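Side-chain contacts in L-lysine 6-oxidase (PDB 3WEU), which oxidatively deaminates L-lysine at its epsilon-amino group with a cysteine tryptophylquinone cofactor, releasing hydrogen peroxide that gives it antibacterial activity: residues 101-106 and 395-400; 293-298 and 327-332. All coordinates share one frame; numbering follows the deposited sequence.

Interaction 1. Residues 101-106 and 395-400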
ATOM      1  N   GLU A 101     -25.093  -0.265   6.380  1.00 15.41           N
ATOM      2  CA  GLU A 101     -26.065  -1.031   7.041  1.00 15.90           C
ATOM      3  C   GLU A 101     -27.473  -0.479   6.844  1.00 15.98           C
ATOM      4  O   GLU A 101     -27.915  -0.313   5.691  1.00 16.19           O
ATOM      5  CB  GLU A 101     -25.639  -1.217   8.498  1.00 16.65           C
ATOM      6  CG  GLU A 101     -24.267  -1.831   8.633  1.00 18.27           C
ATOM      7  CD  GLU A 101     -23.114  -0.827   8.466  1.00 20.96           C
ATOM      8  OE1 GLU A 101     -23.083   0.225   9.153  1.00 18.92           O
ATOM      9  OE2 GLU A 101     -22.274  -1.110   7.606  1.00 21.59           O
ATOM     10  N   LEU A 102     -28.185  -0.193   7.928  1.00 15.40           N
ATOM     11  CA  LEU A 102     -29.582   0.141   7.821  1.00 17.66           C
ATOM     12  C   LEU A 102     -29.859   1.619   7.555  1.00 17.35           C
ATOM     13  O   LEU A 102     -31.030   2.010   7.357  1.00 18.37           O
ATOM     14  CB  LEU A 102     -30.320  -0.278   9.051  1.00 17.52           C
ATOM     15  CG  LEU A 102     -30.871  -1.675   9.240  1.00 20.38           C
ATOM     16  CD1 LEU A 102     -31.372  -2.500   8.084  1.00 18.46           C
ATOM     17  CD2 LEU A 102     -30.632  -2.436  10.500  1.00 19.72           C
ATOM     18  N   ASN A 103     -28.783   2.409   7.465  1.00 17.24           N
ATOM     19  CA  ASN A 103     -28.989   3.848   7.164  1.00 18.00           C
ATOM     20  C   ASN A 103     -29.507   3.952   5.773  1.00 17.50           C
ATOM     21  O   ASN A 103     -28.962   3.334   4.810  1.00 16.32           O
ATOM     22  CB  ASN A 103     -27.706   4.622   7.315  1.00 17.58           C
ATOM     23  CG  ASN A 103     -27.256   4.710   8.788  1.00 17.72           C
ATOM     24  OD1 ASN A 103     -27.867   5.402   9.629  1.00 18.77           O
ATOM     25  ND2 ASN A 103     -26.278   3.923   9.115  1.00 18.03           N
ATOM     26  N   GLY A 104     -30.549   4.763   5.631  1.00 16.64           N
ATOM     27  CA  GLY A 104     -31.180   4.910   4.349  1.00 17.74           C
ATOM     28  C   GLY A 104     -32.446   4.156   4.214  1.00 17.17           C
ATOM     29  O   GLY A 104     -33.193   4.404   3.301  1.00 18.87           O
ATOM     30  N   ASN A 105     -32.703   3.233   5.142  1.00 17.03           N
ATOM     31  CA  ASN A 105     -33.915   2.387   5.117  1.00 17.92           C
ATOM     32  C   ASN A 105     -35.108   3.086   5.771  1.00 19.45           C
ATOM     33  O   ASN A 105     -35.168   3.283   7.016  1.00 18.06           O
ATOM     34  CB  ASN A 105     -33.601   1.050   5.821  1.00 17.22           C
ATOM     35  CG  ASN A 105     -34.725   0.035   5.735  1.00 17.94           C
ATOM     36  OD1 ASN A 105     -35.880   0.339   5.481  1.00 17.13           O
ATOM     37  ND2 ASN A 105     -34.364  -1.220   6.049  1.00 17.30           N
ATOM     38  N   LEU A 106     -36.087   3.419   4.944  1.00 18.18           N
ATOM     39  CA  LEU A 106     -37.211   4.277   5.348  1.00 19.09           C
ATOM     40  C   LEU A 106     -38.261   3.543   6.142  1.00 20.20           C
ATOM     41  O   LEU A 106     -39.190   4.148   6.682  1.00 19.87           O
ATOM     42  CB  LEU A 106     -37.813   4.993   4.127  1.00 19.63           C
ATOM     43  CG  LEU A 106     -36.884   5.989   3.475  1.00 19.74           C
ATOM     44  CD1 LEU A 106     -37.315   6.503   2.137  1.00 20.91           C
ATOM     45  CD2 LEU A 106     -36.706   7.148   4.409  1.00 21.16           C
ATOM     46  N   THR A 395     -25.927   9.165  17.053  1.00 19.41           N
ATOM     47  CA  THR A 395     -26.016   8.574  18.376  1.00 20.93           C
ATOM     48  C   THR A 395     -27.125   7.547  18.403  1.00 19.41           C
ATOM     49  O   THR A 395     -27.319   6.882  19.412  1.00 19.68           O
ATOM     50  CB  THR A 395     -26.266   9.629  19.492  1.00 23.10           C
ATOM     51  OG1 THR A 395     -27.418  10.369  19.141  1.00 23.67           O
ATOM     52  CG2 THR A 395     -25.089  10.589  19.670  1.00 24.64           C
ATOM     53  N   ASP A 396     -27.829   7.372  17.306  1.00 17.91           N
ATOM     54  CA  ASP A 396     -28.956   6.487  17.287  1.00 19.39           C
ATOM     55  C   ASP A 396     -29.005   5.590  16.004  1.00 18.27           C
ATOM     56  O   ASP A 396     -30.064   5.273  15.497  1.00 16.35           O
ATOM     57  CB  ASP A 396     -30.252   7.226  17.463  1.00 21.79           C
ATOM     58  CG  ASP A 396     -30.472   8.259  16.438  1.00 21.65           C
ATOM     59  OD1 ASP A 396     -29.656   8.404  15.520  1.00 20.90           O
ATOM     60  OD2 ASP A 396     -31.467   8.971  16.619  1.00 23.64           O
ATOM     61  N   ASN A 397     -27.822   5.225  15.529  1.00 18.02           N
ATOM     62  CA  ASN A 397     -27.693   4.282  14.411  1.00 16.47           C
ATOM     63  C   ASN A 397     -28.433   2.984  14.764  1.00 17.36           C
ATOM     64  O   ASN A 397     -28.305   2.467  15.905  1.00 17.33           O
ATOM     65  CB  ASN A 397     -26.231   4.031  14.204  1.00 16.96           C
ATOM     66  CG  ASN A 397     -25.961   3.163  12.989  1.00 19.26           C
ATOM     67  OD1 ASN A 397     -26.618   3.291  11.916  1.00 18.60           O
ATOM     68  ND2 ASN A 397     -25.043   2.199  13.183  1.00 17.28           N
ATOM     69  N   VAL A 398     -29.203   2.467  13.825  1.00 15.64           N
ATOM     70  CA  VAL A 398     -30.026   1.274  14.094  1.00 17.98           C
ATOM     71  C   VAL A 398     -29.127   0.044  14.125  1.00 18.01           C
ATOM     72  O   VAL A 398     -28.317  -0.177  13.179  1.00 17.48           O
ATOM     73  CB  VAL A 398     -31.087   1.112  13.030  1.00 16.85           C
ATOM     74  CG1 VAL A 398     -31.917  -0.171  13.186  1.00 18.62           C
ATOM     75  CG2 VAL A 398     -32.055   2.317  13.086  1.00 20.78           C
ATOM     76  N   VAL A 399     -29.322  -0.735  15.181  1.00 16.95           N
ATOM     77  CA  VAL A 399     -28.584  -1.996  15.422  1.00 17.67           C
ATOM     78  C   VAL A 399     -29.579  -3.148  15.290  1.00 17.38           C
ATOM     79  O   VAL A 399     -30.722  -3.071  15.704  1.00 14.98           O
ATOM     80  CB  VAL A 399     -28.010  -1.974  16.838  1.00 17.98           C
ATOM     81  CG1 VAL A 399     -27.456  -3.308  17.309  1.00 17.37           C
ATOM     82  CG2 VAL A 399     -26.959  -0.893  16.916  1.00 18.53           C
ATOM     83  N   GLU A 400     -29.131  -4.255  14.694  1.00 14.64           N
ATOM     84  CA  GLU A 400     -29.937  -5.475  14.706  1.00 12.98           C
ATOM     85  C   GLU A 400     -28.966  -6.651  14.664  1.00 12.66           C
ATOM     86  O   GLU A 400     -28.489  -7.041  13.628  1.00 14.27           O
ATOM     87  CB  GLU A 400     -30.924  -5.503  13.547  1.00 14.15           C
ATOM     88  CG  GLU A 400     -31.868  -6.649  13.680  1.00 14.15           C
ATOM     89  CD  GLU A 400     -32.471  -7.051  12.364  1.00 17.10           C
ATOM     90  OE1 GLU A 400     -33.583  -6.498  12.059  1.00 17.15           O
ATOM     91  OE2 GLU A 400     -31.864  -7.902  11.615  1.00 18.68           O
TER
HETATM   92  O   HOH W   1     -27.621   0.887  10.732  1.00 16.97           O
HETATM   93  O   HOH W   2     -29.482   4.102  11.335  1.00 16.95           O
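The carboxamides of N103 and N397 meet with their planes only 10° apart, and N103 ND2 donates to N397 OD1 at 2.9 Å. The bond is bent, 143° at the hydrogen, and its donor is tilted from the carbonyl plane of N397. Each amide reaches its partner by a different torsion: N397 CG stands anti to its backbone N (chi1 -175°), whereas N103 CG lies beside its own, and both ends swing inward although neither CB aims straight at the opposite loop. A water donates to N397 OD1 as well and, from the same position, donates to V398 O and accepts from L102 N, so the acceptor oxygen is held by two donors. A second water links N103 OD1, at 2.7 Å, to V398 N. L102 to N105 form a type II beta turn, closed by N105 N on L102 O at 3.0 Å, and the positive phi of G104 fits its third position. This turn, in the N-terminal family region, faces an irregular segment of the C-terminal region that runs into strand 400-402, so the contact joins the two parts of the enzyme in its buried interior. Beside the polar group, L102 CD2 packs on V398 CG1 at 3.7 Å, the two side chains crossing at about a right angle. L102 CD2 also approaches E400 CB at 4.3 Å, while the carboxylate of E400 accepts from S383 N. N397 ND2 is engaged by S388 O and S387 OG, which helps fix the rotation of its amide and leaves OD1 turned to N103.

Interaction 2. Residues 293-298 and 327-332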
ATOM      1  N   ALA A 293     -52.738 -22.618  10.491  1.00 20.25           N
ATOM      2  CA  ALA A 293     -51.607 -22.841   9.603  1.00 19.59           C
ATOM      3  C   ALA A 293     -51.663 -24.259   9.099  1.00 20.72           C
ATOM      4  O   ALA A 293     -52.455 -25.100   9.582  1.00 20.65           O
ATOM      5  CB  ALA A 293     -50.289 -22.589  10.374  1.00 20.11           C
ATOM      6  N   ASN A 294     -50.794 -24.586   8.185  1.00 18.26           N
ATOM      7  CA  ASN A 294     -50.713 -25.934   7.690  1.00 17.53           C
ATOM      8  C   ASN A 294     -49.257 -26.397   7.951  1.00 20.70           C
ATOM      9  O   ASN A 294     -48.311 -25.723   7.532  1.00 17.53           O
ATOM     10  CB  ASN A 294     -50.989 -25.993   6.190  1.00 17.58           C
ATOM     11  CG  ASN A 294     -50.757 -27.396   5.607  1.00 20.09           C
ATOM     12  OD1 ASN A 294     -49.799 -27.643   4.850  1.00 15.42           O
ATOM     13  ND2 ASN A 294     -51.655 -28.331   5.957  1.00 22.54           N
ATOM     14  N   PHE A 295     -49.088 -27.598   8.524  1.00 18.97           N
ATOM     15  CA  PHE A 295     -47.742 -28.032   8.829  1.00 20.35           C
ATOM     16  C   PHE A 295     -46.854 -28.122   7.599  1.00 18.81           C
ATOM     17  O   PHE A 295     -45.745 -27.553   7.562  1.00 18.90           O
ATOM     18  CB  PHE A 295     -47.722 -29.353   9.548  1.00 20.64           C
ATOM     19  CG  PHE A 295     -46.314 -29.763   9.939  1.00 20.96           C
ATOM     20  CD1 PHE A 295     -45.690 -29.192  11.025  1.00 21.52           C
ATOM     21  CD2 PHE A 295     -45.605 -30.671   9.143  1.00 19.36           C
ATOM     22  CE1 PHE A 295     -44.405 -29.527  11.351  1.00 20.85           C
ATOM     23  CE2 PHE A 295     -44.324 -31.048   9.491  1.00 19.38           C
ATOM     24  CZ  PHE A 295     -43.723 -30.465  10.584  1.00 19.71           C
ATOM     25  N   ASP A 296     -47.276 -28.880   6.620  1.00 17.32           N
ATOM     26  CA  ASP A 296     -46.462 -29.099   5.469  1.00 20.43           C
ATOM     27  C   ASP A 296     -46.125 -27.815   4.690  1.00 18.63           C
ATOM     28  O   ASP A 296     -45.010 -27.681   4.203  1.00 19.70           O
ATOM     29  CB  ASP A 296     -47.042 -30.132   4.475  1.00 23.62           C
ATOM     30  CG  ASP A 296     -47.024 -31.598   4.988  1.00 29.08           C
ATOM     31  OD1 ASP A 296     -46.233 -31.969   5.817  1.00 32.33           O
ATOM     32  OD2 ASP A 296     -47.892 -32.381   4.555  1.00 37.77           O
ATOM     33  N   ARG A 297     -47.071 -26.925   4.512  1.00 17.86           N
ATOM     34  CA  ARG A 297     -46.873 -25.726   3.712  1.00 18.62           C
ATOM     35  C   ARG A 297     -46.092 -24.665   4.496  1.00 17.68           C
ATOM     36  O   ARG A 297     -45.252 -23.991   3.939  1.00 17.40           O
ATOM     37  CB  ARG A 297     -48.243 -25.112   3.336  1.00 20.39           C
ATOM     38  CG  ARG A 297     -48.252 -23.867   2.451  1.00 23.03           C
ATOM     39  CD  ARG A 297     -49.694 -23.268   2.206  1.00 25.72           C
ATOM     40  NE  ARG A 297     -50.193 -22.812   3.472  1.00 29.09           N
ATOM     41  CZ  ARG A 297     -51.459 -22.547   3.772  1.00 33.57           C
ATOM     42  NH1 ARG A 297     -52.419 -22.683   2.862  1.00 30.18           N
ATOM     43  NH2 ARG A 297     -51.769 -22.153   5.015  1.00 35.31           N
ATOM     44  N   ASP A 298     -46.390 -24.493   5.769  1.00 18.23           N
ATOM     45  CA  ASP A 298     -45.930 -23.318   6.501  1.00 18.65           C
ATOM     46  C   ASP A 298     -44.768 -23.594   7.445  1.00 19.19           C
ATOM     47  O   ASP A 298     -43.950 -22.707   7.729  1.00 21.68           O
ATOM     48  CB  ASP A 298     -47.054 -22.700   7.321  1.00 17.66           C
ATOM     49  CG  ASP A 298     -48.277 -22.277   6.490  1.00 18.80           C
ATOM     50  OD1 ASP A 298     -48.130 -21.820   5.345  1.00 19.57           O
ATOM     51  OD2 ASP A 298     -49.420 -22.444   7.055  1.00 17.79           O
ATOM     52  N   ASP A 327     -42.909 -35.036  18.417  1.00 25.52           N
ATOM     53  CA  ASP A 327     -43.640 -35.047  17.209  1.00 23.83           C
ATOM     54  C   ASP A 327     -44.137 -33.676  16.768  1.00 21.68           C
ATOM     55  O   ASP A 327     -45.095 -33.140  17.345  1.00 21.67           O
ATOM     56  CB  ASP A 327     -44.829 -36.026  17.374  1.00 28.26           C
ATOM     57  CG  ASP A 327     -45.488 -36.354  16.024  1.00 33.25           C
ATOM     58  OD1 ASP A 327     -45.152 -35.726  14.962  1.00 29.68           O
ATOM     59  OD2 ASP A 327     -46.355 -37.251  16.032  1.00 39.72           O
ATOM     60  N   TYR A 328     -43.507 -33.097  15.740  1.00 22.05           N
ATOM     61  CA  TYR A 328     -43.842 -31.754  15.274  1.00 22.19           C
ATOM     62  C   TYR A 328     -45.273 -31.721  14.683  1.00 24.26           C
ATOM     63  O   TYR A 328     -45.878 -30.650  14.629  1.00 22.38           O
ATOM     64  CB  TYR A 328     -42.780 -31.150  14.292  1.00 26.34           C
ATOM     65  CG  TYR A 328     -41.347 -31.065  14.859  1.00 27.81           C
ATOM     66  CD1 TYR A 328     -41.085 -30.892  16.241  1.00 29.72           C
ATOM     67  CD2 TYR A 328     -40.249 -31.288  14.057  1.00 29.83           C
ATOM     68  CE1 TYR A 328     -39.763 -30.880  16.735  1.00 27.34           C
ATOM     69  CE2 TYR A 328     -38.936 -31.241  14.554  1.00 23.81           C
ATOM     70  CZ  TYR A 328     -38.703 -31.046  15.837  1.00 26.38           C
ATOM     71  OH  TYR A 328     -37.416 -31.056  16.233  1.00 27.55           O
ATOM     72  N   ARG A 329     -45.854 -32.868  14.300  1.00 25.20           N
ATOM     73  CA  ARG A 329     -47.159 -32.894  13.667  1.00 25.39           C
ATOM     74  C   ARG A 329     -48.258 -33.081  14.686  1.00 23.88           C
ATOM     75  O   ARG A 329     -49.410 -32.951  14.362  1.00 28.41           O
ATOM     76  CB  ARG A 329     -47.219 -34.028  12.612  1.00 27.08           C
ATOM     77  CG  ARG A 329     -46.337 -33.734  11.400  1.00 30.81           C
ATOM     78  CD  ARG A 329     -46.344 -34.878  10.328  1.00 34.77           C
ATOM     79  NE  ARG A 329     -45.510 -34.524   9.151  1.00 33.43           N
ATOM     80  CZ  ARG A 329     -44.177 -34.685   9.064  1.00 43.87           C
ATOM     81  NH1 ARG A 329     -43.464 -35.220  10.052  1.00 42.01           N
ATOM     82  NH2 ARG A 329     -43.512 -34.249   7.975  1.00 44.03           N
ATOM     83  N   ASP A 330     -47.921 -33.386  15.925  1.00 23.46           N
ATOM     84  CA  ASP A 330     -48.927 -33.529  17.006  1.00 21.93           C
ATOM     85  C   ASP A 330     -49.441 -32.181  17.505  1.00 23.47           C
ATOM     86  O   ASP A 330     -48.762 -31.476  18.207  1.00 22.33           O
ATOM     87  CB  ASP A 330     -48.357 -34.416  18.095  1.00 22.63           C
ATOM     88  CG  ASP A 330     -49.301 -34.636  19.281  1.00 23.13           C
ATOM     89  OD1 ASP A 330     -50.370 -34.082  19.368  1.00 28.63           O
ATOM     90  OD2 ASP A 330     -48.915 -35.333  20.183  1.00 24.35           O
ATOM     91  N   GLY A 331     -50.670 -31.820  17.105  1.00 21.76           N
ATOM     92  CA  GLY A 331     -51.375 -30.635  17.474  1.00 23.63           C
ATOM     93  C   GLY A 331     -52.084 -30.671  18.799  1.00 21.22           C
ATOM     94  O   GLY A 331     -52.611 -29.661  19.220  1.00 23.77           O
ATOM     95  N   SER A 332     -51.925 -31.766  19.520  1.00 25.88           N
ATOM     96  CA  SER A 332     -52.725 -31.980  20.742  1.00 25.09           C
ATOM     97  C   SER A 332     -52.283 -31.177  21.915  1.00 27.52           C
ATOM     98  O   SER A 332     -51.118 -30.783  21.993  1.00 23.04           O
ATOM     99  CB  SER A 332     -52.719 -33.447  21.108  1.00 26.58           C
ATOM    100  OG  SER A 332     -51.586 -33.855  21.851  1.00 28.22           O
TER
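R329 sets its CG over one face of the F295 ring, toward the rim, 4.0 Å from the centroid and 19° off the normal, a CH-pi contact. The arginine runs extended from CG to NE past the CD2-CE2 side of the ring, and its guanidinium turns so that the two planes stand 62° apart. F295 CE2 lies over one face of that guanidinium, 3.6 Å from R329 NH2, so the ring meets stem and charged end alike. F295 gets there by holding CG anti to its backbone N (chi1 -177°), which sends the ring out from the first turn of helix 295-308 toward the loop. Y328 CB approaches F295 CE1 at 3.7 Å, and L300 and I303 of the same helix also touch the F295 side chain, giving the contact its buried, close-packed half. The Y328 ring turns away from F295 into the interior, its hydroxyl bonding to Q325 OE1 and F324 N. N294 is the N-cap of helix 295-308: its OD1 accepts from R297 N at 2.8 Å. Opposite the helix start, D327 to D330 make a type I beta turn that includes an Asx turn, R329 N bonding to D327 OD1 at 3.0 Å. The other half is looser: R329 is exposed, D296 partly so, and D296 OD1, near the guanidinium plane, stays 4.2 Å from R329 NH2, beyond a salt bridge, where attraction is probably weak.

Overall arrangement
The two contacts are separate, their centres about 36 Å apart and their nearest atoms about 20 Å. In sequence, 293-298 and 327-332 are nested within the long excursion that interaction 1 closes between 101-106 and 395-400. Interaction 1 is the more central, about 19 Å from the middle of the chain and built on amides and ordered water; interaction 2 lies about 30 Å out, is partly open to solvent, and ties the start of one helix to a loop only 29 residues later. The cofactor is formed by C516 and W581, neither of which lies in these segments.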